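Local structure of major capsid protein (Paramecium bursaria Chlorella virus 1, 5TIP) at residues A[35-45]-A[201-211]; A[158-166]-A[215-226]. The protein self-assembles as trimers into the large icosahedral, glycosylated capsid shell of a chlorella virus. One frame throughout, in Å; residues are numbered along the deposited sequence.

Contact 1 of 2, residues A[35-45]-A[201-211]; sequences NFAIESIQQTI and MSVWVDYIFLD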
loop_
_atom_site.group_PDB
_atom_site.type_symbol
_atom_site.label_atom_id
_atom_site.label_comp_id
_atom_site.label_asym_id
_atom_site.label_seq_id
_atom_site.Cartn_x
_atom_site.Cartn_y
_atom_site.Cartn_z
ATOM N N ASN A 35 -23.337 -7.862 18.376
ATOM C CA ASN A 35 -23.440 -9.029 17.512
ATOM C C ASN A 35 -24.218 -8.685 16.247
ATOM O O ASN A 35 -25.221 -7.967 16.292
ATOM C CB ASN A 35 -24.113 -10.179 18.259
ATOM C CG ASN A 35 -24.107 -11.469 17.467
ATOM O OD1 ASN A 35 -23.247 -11.681 16.613
ATOM N ND2 ASN A 35 -25.067 -12.341 17.748
ATOM N N PHE A 36 -23.752 -9.203 15.114
ATOM C CA PHE A 36 -24.391 -8.938 13.830
ATOM C C PHE A 36 -24.073 -10.083 12.875
ATOM O O PHE A 36 -23.326 -11.008 13.205
ATOM C CB PHE A 36 -23.942 -7.593 13.248
ATOM C CG PHE A 36 -22.507 -7.575 12.799
ATOM C CD1 PHE A 36 -21.490 -7.309 13.698
ATOM C CD2 PHE A 36 -22.176 -7.828 11.477
ATOM C CE1 PHE A 36 -20.170 -7.292 13.288
ATOM C CE2 PHE A 36 -20.858 -7.815 11.061
ATOM C CZ PHE A 36 -19.856 -7.546 11.967
ATOM N N ALA A 37 -24.655 -10.011 11.680
ATOM C CA ALA A 37 -24.382 -10.965 10.616
ATOM C C ALA A 37 -24.575 -10.269 9.277
ATOM O O ALA A 37 -25.403 -9.363 9.148
ATOM C CB ALA A 37 -25.285 -12.198 10.712
ATOM N N ILE A 38 -23.803 -10.700 8.282
ATOM C CA ILE A 38 -23.801 -10.092 6.957
ATOM C C ILE A 38 -24.299 -11.113 5.944
ATOM O O ILE A 38 -24.017 -12.310 6.066
ATOM C CB ILE A 38 -22.396 -9.583 6.568
ATOM C CG1 ILE A 38 -21.768 -8.802 7.721
ATOM C CG2 ILE A 38 -22.466 -8.708 5.324
ATOM C CD1 ILE A 38 -20.324 -8.431 7.478
ATOM N N GLU A 39 -25.037 -10.638 4.944
ATOM C CA GLU A 39 -25.502 -11.493 3.860
ATOM C C GLU A 39 -25.697 -10.669 2.599
ATOM O O GLU A 39 -26.368 -9.632 2.630
ATOM C CB GLU A 39 -26.814 -12.195 4.219
ATOM C CG GLU A 39 -27.316 -13.108 3.113
ATOM C CD GLU A 39 -28.661 -13.728 3.421
ATOM O OE1 GLU A 39 -29.225 -13.429 4.494
ATOM O OE2 GLU A 39 -29.158 -14.506 2.581
ATOM N N SER A 40 -25.114 -11.132 1.497
ATOM C CA SER A 40 -25.297 -10.504 0.195
ATOM C C SER A 40 -26.524 -11.119 -0.467
ATOM O O SER A 40 -26.584 -12.338 -0.658
ATOM C CB SER A 40 -24.056 -10.692 -0.676
ATOM O OG SER A 40 -24.161 -9.956 -1.879
ATOM N N ILE A 41 -27.501 -10.283 -0.810
ATOM C CA ILE A 41 -28.791 -10.739 -1.313
ATOM C C ILE A 41 -29.064 -10.055 -2.645
ATOM O O ILE A 41 -28.901 -8.836 -2.767
ATOM C CB ILE A 41 -29.924 -10.459 -0.308
ATOM C CG1 ILE A 41 -29.622 -11.153 1.024
ATOM C CG2 ILE A 41 -31.262 -10.915 -0.867
ATOM C CD1 ILE A 41 -30.651 -10.916 2.097
ATOM N N GLN A 42 -29.480 -10.838 -3.637
ATOM C CA GLN A 42 -29.709 -10.319 -4.976
ATOM C C GLN A 42 -31.010 -9.530 -5.037
ATOM O O GLN A 42 -31.990 -9.848 -4.357
ATOM C CB GLN A 42 -29.743 -11.464 -5.990
ATOM C CG GLN A 42 -29.785 -11.015 -7.439
ATOM C CD GLN A 42 -29.806 -12.179 -8.406
ATOM O OE1 GLN A 42 -29.897 -13.337 -8.001
ATOM N NE2 GLN A 42 -29.720 -11.875 -9.695
ATOM N N GLN A 43 -31.015 -8.495 -5.873
ATOM C CA GLN A 43 -32.153 -7.606 -6.033
ATOM C C GLN A 43 -32.859 -7.875 -7.356
ATOM O O GLN A 43 -32.308 -8.494 -8.271
ATOM C CB GLN A 43 -31.721 -6.138 -5.972
ATOM C CG GLN A 43 -30.989 -5.750 -4.703
ATOM C CD GLN A 43 -31.853 -5.881 -3.466
ATOM O OE1 GLN A 43 -32.935 -5.300 -3.386
ATOM N NE2 GLN A 43 -31.379 -6.646 -2.492
ATOM N N THR A 44 -34.093 -7.389 -7.445
ATOM C CA THR A 44 -34.874 -7.468 -8.671
ATOM C C THR A 44 -34.645 -6.206 -9.493
ATOM O O THR A 44 -34.790 -5.091 -8.981
ATOM C CB THR A 44 -36.362 -7.637 -8.357
ATOM O OG1 THR A 44 -36.559 -8.829 -7.586
ATOM C CG2 THR A 44 -37.171 -7.733 -9.643
ATOM N N ILE A 45 -34.281 -6.384 -10.759
ATOM C CA ILE A 45 -34.022 -5.273 -11.666
ATOM C C ILE A 45 -35.276 -5.023 -12.491
ATOM O O ILE A 45 -35.791 -5.938 -13.146
ATOM C CB ILE A 45 -32.810 -5.562 -12.569
ATOM C CG1 ILE A 45 -31.549 -5.748 -11.723
ATOM C CG2 ILE A 45 -32.615 -4.439 -13.575
ATOM C CD1 ILE A 45 -30.298 -5.994 -12.537
ATOM N N MET A 201 -27.219 -8.320 -16.369
ATOM C CA MET A 201 -26.968 -7.519 -15.182
ATOM C C MET A 201 -27.654 -8.136 -13.973
ATOM O O MET A 201 -28.726 -8.738 -14.084
ATOM C CB MET A 201 -27.455 -6.073 -15.358
ATOM C CG MET A 201 -27.100 -5.161 -14.192
ATOM S SD MET A 201 -27.921 -3.561 -14.254
ATOM C CE MET A 201 -28.054 -3.331 -16.016
ATOM N N SER A 202 -27.015 -7.982 -12.816
ATOM C CA SER A 202 -27.615 -8.340 -11.542
ATOM C C SER A 202 -27.073 -7.396 -10.477
ATOM O O SER A 202 -25.920 -6.962 -10.541
ATOM C CB SER A 202 -27.331 -9.799 -11.165
ATOM O OG SER A 202 -25.940 -10.043 -11.067
ATOM N N VAL A 203 -27.921 -7.076 -9.504
ATOM C CA VAL A 203 -27.579 -6.159 -8.424
ATOM C C VAL A 203 -27.597 -6.941 -7.121
ATOM O O VAL A 203 -28.567 -7.652 -6.832
ATOM C CB VAL A 203 -28.549 -4.965 -8.363
ATOM C CG1 VAL A 203 -28.148 -4.011 -7.250
ATOM C CG2 VAL A 203 -28.587 -4.246 -9.702
ATOM N N TRP A 204 -26.527 -6.816 -6.342
ATOM C CA TRP A 204 -26.390 -7.520 -5.076
ATOM C C TRP A 204 -26.140 -6.511 -3.966
ATOM O O TRP A 204 -25.289 -5.626 -4.107
ATOM C CB TRP A 204 -25.256 -8.544 -5.144
ATOM C CG TRP A 204 -25.536 -9.658 -6.105
ATOM C CD1 TRP A 204 -25.418 -9.617 -7.465
ATOM C CD2 TRP A 204 -25.992 -10.976 -5.783
ATOM N NE1 TRP A 204 -25.769 -10.828 -8.006
ATOM C CE2 TRP A 204 -26.124 -11.680 -6.994
ATOM C CE3 TRP A 204 -26.299 -11.630 -4.585
ATOM C CZ2 TRP A 204 -26.549 -13.004 -7.045
ATOM C CZ3 TRP A 204 -26.722 -12.942 -4.637
ATOM C CH2 TRP A 204 -26.843 -13.616 -5.858
ATOM N N VAL A 205 -26.883 -6.642 -2.870
ATOM C CA VAL A 205 -26.805 -5.728 -1.736
ATOM C C VAL A 205 -26.427 -6.528 -0.497
ATOM O O VAL A 205 -27.000 -7.593 -0.241
ATOM C CB VAL A 205 -28.132 -4.975 -1.524
ATOM C CG1 VAL A 205 -28.061 -4.106 -0.281
ATOM C CG2 VAL A 205 -28.457 -4.131 -2.743
ATOM N N ASP A 206 -25.463 -6.017 0.265
ATOM C CA ASP A 206 -25.027 -6.651 1.504
ATOM C C ASP A 206 -25.868 -6.130 2.663
ATOM O O ASP A 206 -25.860 -4.929 2.951
ATOM C CB ASP A 206 -23.544 -6.383 1.755
ATOM C CG ASP A 206 -22.641 -7.219 0.868
ATOM O OD1 ASP A 206 -22.748 -7.105 -0.371
ATOM O OD2 ASP A 206 -21.818 -7.985 1.412
ATOM N N TYR A 207 -26.588 -7.030 3.323
ATOM C CA TYR A 207 -27.463 -6.678 4.429
ATOM C C TYR A 207 -26.801 -7.003 5.762
ATOM O O TYR A 207 -26.033 -7.962 5.880
ATOM C CB TYR A 207 -28.800 -7.415 4.333
ATOM C CG TYR A 207 -29.677 -6.964 3.187
ATOM C CD1 TYR A 207 -29.484 -7.458 1.904
ATOM C CD2 TYR A 207 -30.701 -6.048 3.388
ATOM C CE1 TYR A 207 -30.284 -7.050 0.853
ATOM C CE2 TYR A 207 -31.506 -5.633 2.343
ATOM C CZ TYR A 207 -31.293 -6.138 1.078
ATOM O OH TYR A 207 -32.090 -5.731 0.032
ATOM N N ILE A 208 -27.108 -6.191 6.768
ATOM C CA ILE A 208 -26.647 -6.403 8.134
ATOM C C ILE A 208 -27.842 -6.823 8.977
ATOM O O ILE A 208 -28.859 -6.122 9.014
ATOM C CB ILE A 208 -25.982 -5.143 8.716
ATOM C CG1 ILE A 208 -24.866 -4.643 7.796
ATOM C CG2 ILE A 208 -25.447 -5.426 10.111
ATOM C CD1 ILE A 208 -23.697 -5.592 7.683
ATOM N N PHE A 209 -27.721 -7.968 9.643
ATOM C CA PHE A 209 -28.743 -8.460 10.558
ATOM C C PHE A 209 -28.290 -8.187 11.986
ATOM O O PHE A 209 -27.230 -8.660 12.405
ATOM C CB PHE A 209 -29.000 -9.951 10.335
ATOM C CG PHE A 209 -29.506 -10.275 8.957
ATOM C CD1 PHE A 209 -28.627 -10.445 7.901
ATOM C CD2 PHE A 209 -30.863 -10.403 8.717
ATOM C CE1 PHE A 209 -29.091 -10.736 6.633
ATOM C CE2 PHE A 209 -31.333 -10.696 7.450
ATOM C CZ PHE A 209 -30.445 -10.863 6.408
ATOM N N LEU A 210 -29.093 -7.430 12.726
ATOM C CA LEU A 210 -28.736 -6.958 14.054
ATOM C C LEU A 210 -29.429 -7.771 15.143
ATOM O O LEU A 210 -30.456 -8.414 14.919
ATOM C CB LEU A 210 -29.089 -5.476 14.209
ATOM C CG LEU A 210 -28.359 -4.516 13.268
ATOM C CD1 LEU A 210 -28.909 -3.104 13.402
ATOM C CD2 LEU A 210 -26.863 -4.541 13.533
ATOM N N ASP A 211 -28.838 -7.731 16.335
ATOM C CA ASP A 211 -29.391 -8.387 17.508
ATOM C C ASP A 211 -30.581 -7.593 18.050
ATOM O O ASP A 211 -30.853 -6.467 17.627
ATOM C CB ASP A 211 -28.315 -8.558 18.580
ATOM C CG ASP A 211 -28.512 -9.812 19.413
ATOM O OD1 ASP A 211 -29.678 -10.204 19.629
ATOM O OD2 ASP A 211 -27.502 -10.407 19.845
HETATM O O HOH W 1 -26.618 -5.926 17.572
HETATM O O HOH W 2 -22.133 -8.537 -3.489
HETATM O O HOH W 3 -30.459 -8.739 -9.816
#
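Residues 36-42 and 201-210 run antiparallel as neighbouring strands of one sheet in the N-terminal jelly roll. Seven backbone hydrogen bonds join them. Ala37 with Phe209, Glu39 with Tyr207 and Ile41 with Val205 are the hydrogen-bonded pairs, and each bonds both ways. Gln43 N extends the series to Val203 O at 2.8 Å. CA-H...O contacts fill the positions between, as from Ile38 CA to Tyr207 O. At the far end, a water bridges Asn35 O and Asp211 N.

The polar side-chain bond is Gln43 NE2 to Tyr207 OH, 2.8 Å. The Gln43 chain bends at chi2 (-64°), which brings its amide to the hydroxyl edge of the ring. The bond is not straight, and the hydroxyl is tilted out of the amide plane. Ser60 O also bonds Tyr207 OH, and Ser60 N holds Gln43 OE1, so the amide and the hydroxyl each have a further partner in Ser60.

Gln42 lies flat over Trp204. Its CB sits 3.4 Å from the centroid of the six-membered ring, almost on the ring normal: a CH-pi contact. With CG anti to the backbone N (chi1 -172°) and the chain extended, the amide follows the ring, its plane 15° from it. Trp204 NE1 bonds Ser202 OG in the ring plane.

Apolar contacts flank these bonds. Ile41 crosses Tyr207 at about a right angle, CB to CE1 3.6 Å. Ile38 CG1 lies beside Ile208 CD1 at 3.7 Å. Ile45 CD1 reaches Met201 CG and Val203 CG2.

Strand 36-42 meets both other subunits of the trimer: Gly3 N of the second bonds Glu39 OE1, and Arg324 of the third bonds Ile38 O. Strand 65-76 pairs with the other edge of strand 200-210. Val203 packs on Phe176 of strand 172-178, and Ile45 on Val55 of strand 54-58.

Contact 2 of 2, residues A[158-166]-A[215-226]; sequences PGLALPLIA and RTRFAQLPHEYL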
loop_
_atom_site.group_PDB
_atom_site.type_symbol
_atom_site.label_atom_id
_atom_site.label_comp_id
_atom_site.label_asym_id
_atom_site.label_seq_id
_atom_site.Cartn_x
_atom_site.Cartn_y
_atom_site.Cartn_z
ATOM N N PRO A 158 -18.721 0.854 7.042
ATOM C CA PRO A 158 -19.878 0.321 7.776
ATOM C C PRO A 158 -20.434 1.285 8.808
ATOM O O PRO A 158 -21.597 1.141 9.202
ATOM C CB PRO A 158 -19.323 -0.952 8.432
ATOM C CG PRO A 158 -17.848 -0.736 8.493
ATOM C CD PRO A 158 -17.503 0.059 7.271
ATOM N N GLY A 159 -19.647 2.262 9.259
ATOM C CA GLY A 159 -20.134 3.252 10.203
ATOM C C GLY A 159 -21.230 4.147 9.662
ATOM O O GLY A 159 -21.874 4.853 10.447
ATOM N N LEU A 160 -21.451 4.143 8.349
ATOM C CA LEU A 160 -22.530 4.897 7.724
ATOM C C LEU A 160 -23.574 3.982 7.093
ATOM O O LEU A 160 -24.261 4.377 6.149
ATOM C CB LEU A 160 -21.970 5.863 6.681
ATOM C CG LEU A 160 -21.094 6.991 7.225
ATOM C CD1 LEU A 160 -20.562 7.847 6.089
ATOM C CD2 LEU A 160 -21.862 7.834 8.232
ATOM N N ALA A 161 -23.698 2.755 7.603
ATOM C CA ALA A 161 -24.645 1.795 7.049
ATOM C C ALA A 161 -26.060 2.359 7.061
ATOM O O ALA A 161 -26.539 2.851 8.087
ATOM C CB ALA A 161 -24.592 0.487 7.838
ATOM N N LEU A 162 -26.725 2.281 5.916
ATOM C CA LEU A 162 -28.066 2.840 5.771
ATOM C C LEU A 162 -29.085 1.991 6.520
ATOM O O LEU A 162 -29.254 0.810 6.190
ATOM C CB LEU A 162 -28.438 2.929 4.296
ATOM C CG LEU A 162 -29.769 3.623 4.005
ATOM C CD1 LEU A 162 -29.692 5.086 4.405
ATOM C CD2 LEU A 162 -30.149 3.480 2.539
ATOM N N PRO A 163 -29.783 2.536 7.521
ATOM C CA PRO A 163 -30.726 1.714 8.289
ATOM C C PRO A 163 -32.080 1.569 7.609
ATOM O O PRO A 163 -32.942 2.447 7.728
ATOM C CB PRO A 163 -30.843 2.475 9.615
ATOM C CG PRO A 163 -30.608 3.898 9.242
ATOM C CD PRO A 163 -29.656 3.898 8.068
ATOM N N LEU A 164 -32.275 0.463 6.885
ATOM C CA LEU A 164 -33.580 0.192 6.293
ATOM C C LEU A 164 -34.645 -0.006 7.361
ATOM O O LEU A 164 -35.815 0.325 7.139
ATOM C CB LEU A 164 -33.514 -1.038 5.389
ATOM C CG LEU A 164 -32.743 -0.935 4.074
ATOM C CD1 LEU A 164 -32.940 -2.201 3.259
ATOM C CD2 LEU A 164 -33.194 0.279 3.289
ATOM N N ILE A 165 -34.264 -0.545 8.521
ATOM C CA ILE A 165 -35.228 -0.767 9.590
ATOM C C ILE A 165 -35.755 0.552 10.142
ATOM O O ILE A 165 -36.857 0.594 10.699
ATOM C CB ILE A 165 -34.603 -1.631 10.702
ATOM C CG1 ILE A 165 -35.652 -1.982 11.757
ATOM C CG2 ILE A 165 -33.406 -0.923 11.325
ATOM C CD1 ILE A 165 -35.086 -2.596 12.996
ATOM N N ALA A 166 -35.005 1.637 9.980
ATOM C CA ALA A 166 -35.434 2.955 10.422
ATOM C C ALA A 166 -36.124 3.748 9.318
ATOM O O ALA A 166 -36.408 4.933 9.509
ATOM C CB ALA A 166 -34.238 3.742 10.959
ATOM N N ARG A 215 -31.484 -3.692 17.421
ATOM C CA ARG A 215 -32.590 -3.592 16.475
ATOM C C ARG A 215 -33.665 -2.642 16.990
ATOM O O ARG A 215 -34.261 -1.887 16.213
ATOM C CB ARG A 215 -33.180 -4.978 16.216
ATOM C CG ARG A 215 -33.675 -5.187 14.805
ATOM C CD ARG A 215 -34.248 -6.575 14.608
ATOM N NE ARG A 215 -34.829 -6.729 13.277
ATOM C CZ ARG A 215 -36.082 -6.405 12.971
ATOM N NH1 ARG A 215 -36.888 -5.911 13.901
ATOM N NH2 ARG A 215 -36.533 -6.578 11.736
ATOM N N THR A 216 -33.925 -2.666 18.301
ATOM C CA THR A 216 -34.910 -1.766 18.889
ATOM C C THR A 216 -34.419 -0.325 18.872
ATOM O O THR A 216 -35.212 0.601 18.670
ATOM C CB THR A 216 -35.236 -2.209 20.319
ATOM O OG1 THR A 216 -35.859 -3.500 20.292
ATOM C CG2 THR A 216 -36.171 -1.221 21.004
ATOM N N ARG A 217 -33.114 -0.123 19.041
ATOM C CA ARG A 217 -32.577 1.231 19.072
ATOM C C ARG A 217 -32.633 1.890 17.703
ATOM O O ARG A 217 -32.962 3.077 17.593
ATOM C CB ARG A 217 -31.134 1.188 19.553
ATOM C CG ARG A 217 -30.925 0.794 20.991
ATOM C CD ARG A 217 -29.436 0.810 21.274
ATOM N NE ARG A 217 -28.874 2.139 21.045
ATOM C CZ ARG A 217 -28.170 2.469 19.965
ATOM N NH1 ARG A 217 -27.939 1.566 19.022
ATOM N NH2 ARG A 217 -27.688 3.698 19.836
ATOM N N PHE A 218 -32.308 1.141 16.649
ATOM C CA PHE A 218 -32.339 1.707 15.305
ATOM C C PHE A 218 -33.756 2.039 14.857
ATOM O O PHE A 218 -33.956 2.995 14.100
ATOM C CB PHE A 218 -31.677 0.746 14.320
ATOM C CG PHE A 218 -30.205 0.974 14.160
ATOM C CD1 PHE A 218 -29.726 1.859 13.209
ATOM C CD2 PHE A 218 -29.299 0.308 14.965
ATOM C CE1 PHE A 218 -28.368 2.073 13.063
ATOM C CE2 PHE A 218 -27.941 0.515 14.824
ATOM C CZ PHE A 218 -27.474 1.399 13.872
ATOM N N ALA A 219 -34.746 1.278 15.315
ATOM C CA ALA A 219 -36.121 1.480 14.885
ATOM C C ALA A 219 -36.857 2.520 15.711
ATOM O O ALA A 219 -37.947 2.947 15.311
ATOM C CB ALA A 219 -36.890 0.157 14.938
ATOM N N GLN A 220 -36.292 2.930 16.838
ATOM C CA GLN A 220 -36.986 3.878 17.695
ATOM C C GLN A 220 -36.324 5.232 17.905
ATOM O O GLN A 220 -37.020 6.212 18.162
ATOM C CB GLN A 220 -37.304 3.227 19.041
ATOM C CG GLN A 220 -38.168 1.985 18.899
ATOM C CD GLN A 220 -38.567 1.385 20.226
ATOM O OE1 GLN A 220 -38.007 1.722 21.270
ATOM N NE2 GLN A 220 -39.544 0.486 20.195
ATOM N N LEU A 221 -35.004 5.317 17.801
ATOM C CA LEU A 221 -34.394 6.619 18.026
ATOM C C LEU A 221 -34.175 7.367 16.716
ATOM O O LEU A 221 -34.033 6.752 15.654
ATOM C CB LEU A 221 -33.048 6.455 18.730
ATOM C CG LEU A 221 -32.997 5.562 19.967
ATOM C CD1 LEU A 221 -31.556 5.322 20.391
ATOM C CD2 LEU A 221 -33.783 6.193 21.090
ATOM N N PRO A 222 -34.043 8.699 16.806
ATOM C CA PRO A 222 -33.745 9.536 15.643
ATOM C C PRO A 222 -32.260 9.369 15.318
ATOM O O PRO A 222 -31.452 9.231 16.235
ATOM C CB PRO A 222 -34.021 10.949 16.154
ATOM C CG PRO A 222 -33.756 10.869 17.618
ATOM C CD PRO A 222 -34.180 9.490 18.041
ATOM N N HIS A 223 -31.910 9.381 14.037
ATOM C CA HIS A 223 -30.534 9.198 13.609
ATOM C C HIS A 223 -30.074 10.400 12.800
ATOM O O HIS A 223 -30.856 11.017 12.072
ATOM C CB HIS A 223 -30.377 7.918 12.777
ATOM C CG HIS A 223 -30.880 6.686 13.464
ATOM N ND1 HIS A 223 -30.278 6.159 14.585
ATOM C CD2 HIS A 223 -31.928 5.877 13.184
ATOM C CE1 HIS A 223 -30.934 5.079 14.968
ATOM N NE2 HIS A 223 -31.941 4.885 14.135
ATOM N N GLU A 224 -28.792 10.728 12.942
ATOM C CA GLU A 224 -28.146 11.757 12.136
ATOM C C GLU A 224 -26.840 11.197 11.600
ATOM O O GLU A 224 -25.957 10.824 12.378
ATOM C CB GLU A 224 -27.891 13.033 12.945
ATOM C CG GLU A 224 -29.123 13.896 13.153
ATOM C CD GLU A 224 -28.792 15.240 13.772
ATOM O OE1 GLU A 224 -27.895 15.293 14.641
ATOM O OE2 GLU A 224 -29.415 16.246 13.375
ATOM N N TYR A 225 -26.723 11.132 10.278
ATOM C CA TYR A 225 -25.535 10.619 9.611
ATOM C C TYR A 225 -24.847 11.753 8.864
ATOM O O TYR A 225 -25.492 12.482 8.104
ATOM C CB TYR A 225 -25.895 9.493 8.638
ATOM C CG TYR A 225 -26.384 8.223 9.298
ATOM C CD1 TYR A 225 -27.726 8.054 9.618
ATOM C CD2 TYR A 225 -25.508 7.183 9.579
ATOM C CE1 TYR A 225 -28.177 6.892 10.214
ATOM C CE2 TYR A 225 -25.951 6.019 10.174
ATOM C CZ TYR A 225 -27.284 5.878 10.489
ATOM O OH TYR A 225 -27.723 4.717 11.080
ATOM N N LEU A 226 -23.545 11.899 9.082
ATOM C CA LEU A 226 -22.736 12.850 8.322
ATOM C C LEU A 226 -22.260 12.127 7.071
ATOM O O LEU A 226 -21.355 11.292 7.129
ATOM C CB LEU A 226 -21.569 13.368 9.155
ATOM C CG LEU A 226 -20.689 14.435 8.497
ATOM C CD1 LEU A 226 -21.492 15.685 8.175
ATOM C CD2 LEU A 226 -19.493 14.770 9.375
HETATM O O HOH W 4 -26.319 2.580 10.574
#
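The junction between the two jelly-roll domains of this capsid protein is packed here. Residues 158-166, from the N-terminal domain, lie against helix 212-220 and the start of strand 223-237, which leads into the second domain. Ile165 meets the helix. Chi1 of -174° turns CG1 away from the backbone N, and CD1 then reaches Arg215 CG at 3.5 Å and Ala219 CB at 3.8 Å. The same methyl also lies off-centre over one face of the Arg215 guanidinium. Arg215 NE forms a salt bridge with Asp64. The other branch, Ile165 CG2, packs on Phe218 CB.

Ala166 CB lies close to Phe218 O of the helix, at 3.2 Å. It also touches the edge of the His223 ring. His223 NE2 donates to that same carbonyl, Phe218 O, at 2.8 Å and nearly straight (170°). The acceptor lies in the imidazole plane, so the bond fixes the ring's rotation and ties the strand start back to the helix.

The double jelly roll is the fold of the hexon-like capsid proteins, and Tyr225 belongs to the first strand of its second half. Its ring runs up to Pro163 from the opposite direction, with OH 3.5 Å from Pro163 CG. Leu160 CD2 meets the ring at its edge, at Tyr225 CD2 (3.9 Å). A water donates to Ala161 O and accepts from Tyr225 OH, which gives the buried hydroxyl a polar partner. Pro163 CB also packs on Phe218 CD1.

Strand 412-426 pairs with strand 223-237, and its Ile425 touches Pro163 and Ala166. Lys27 of the second subunit makes a cation-pi contact with Tyr225 and hydrogen-bonds to Glu224 O.

How the contacts relate
After two short helices the chain forms strand 36-42, its first strand. After 155 intervening residues, strand 200-210 returns beside it, and contact 1 closes that long loop within the N-terminal domain. Residues 158-166 lie inside this loop. Contact 2 joins them to 215-226, beyond its end, so the two closures cross. Strand 200-210 leads almost directly into helix 212-220, carrying the chain from contact 1 to contact 2. The centres are about 16 Å apart, and the contacts touch where Leu210 CD1 packs on Phe218 CD2 and Tyr207 on Leu164. Strand 65-76 pairs with both 200-210 and 162-163. Contact 1 thus adds strand 36-42 to that sheet, and contact 2 ties the sheet to the second domain.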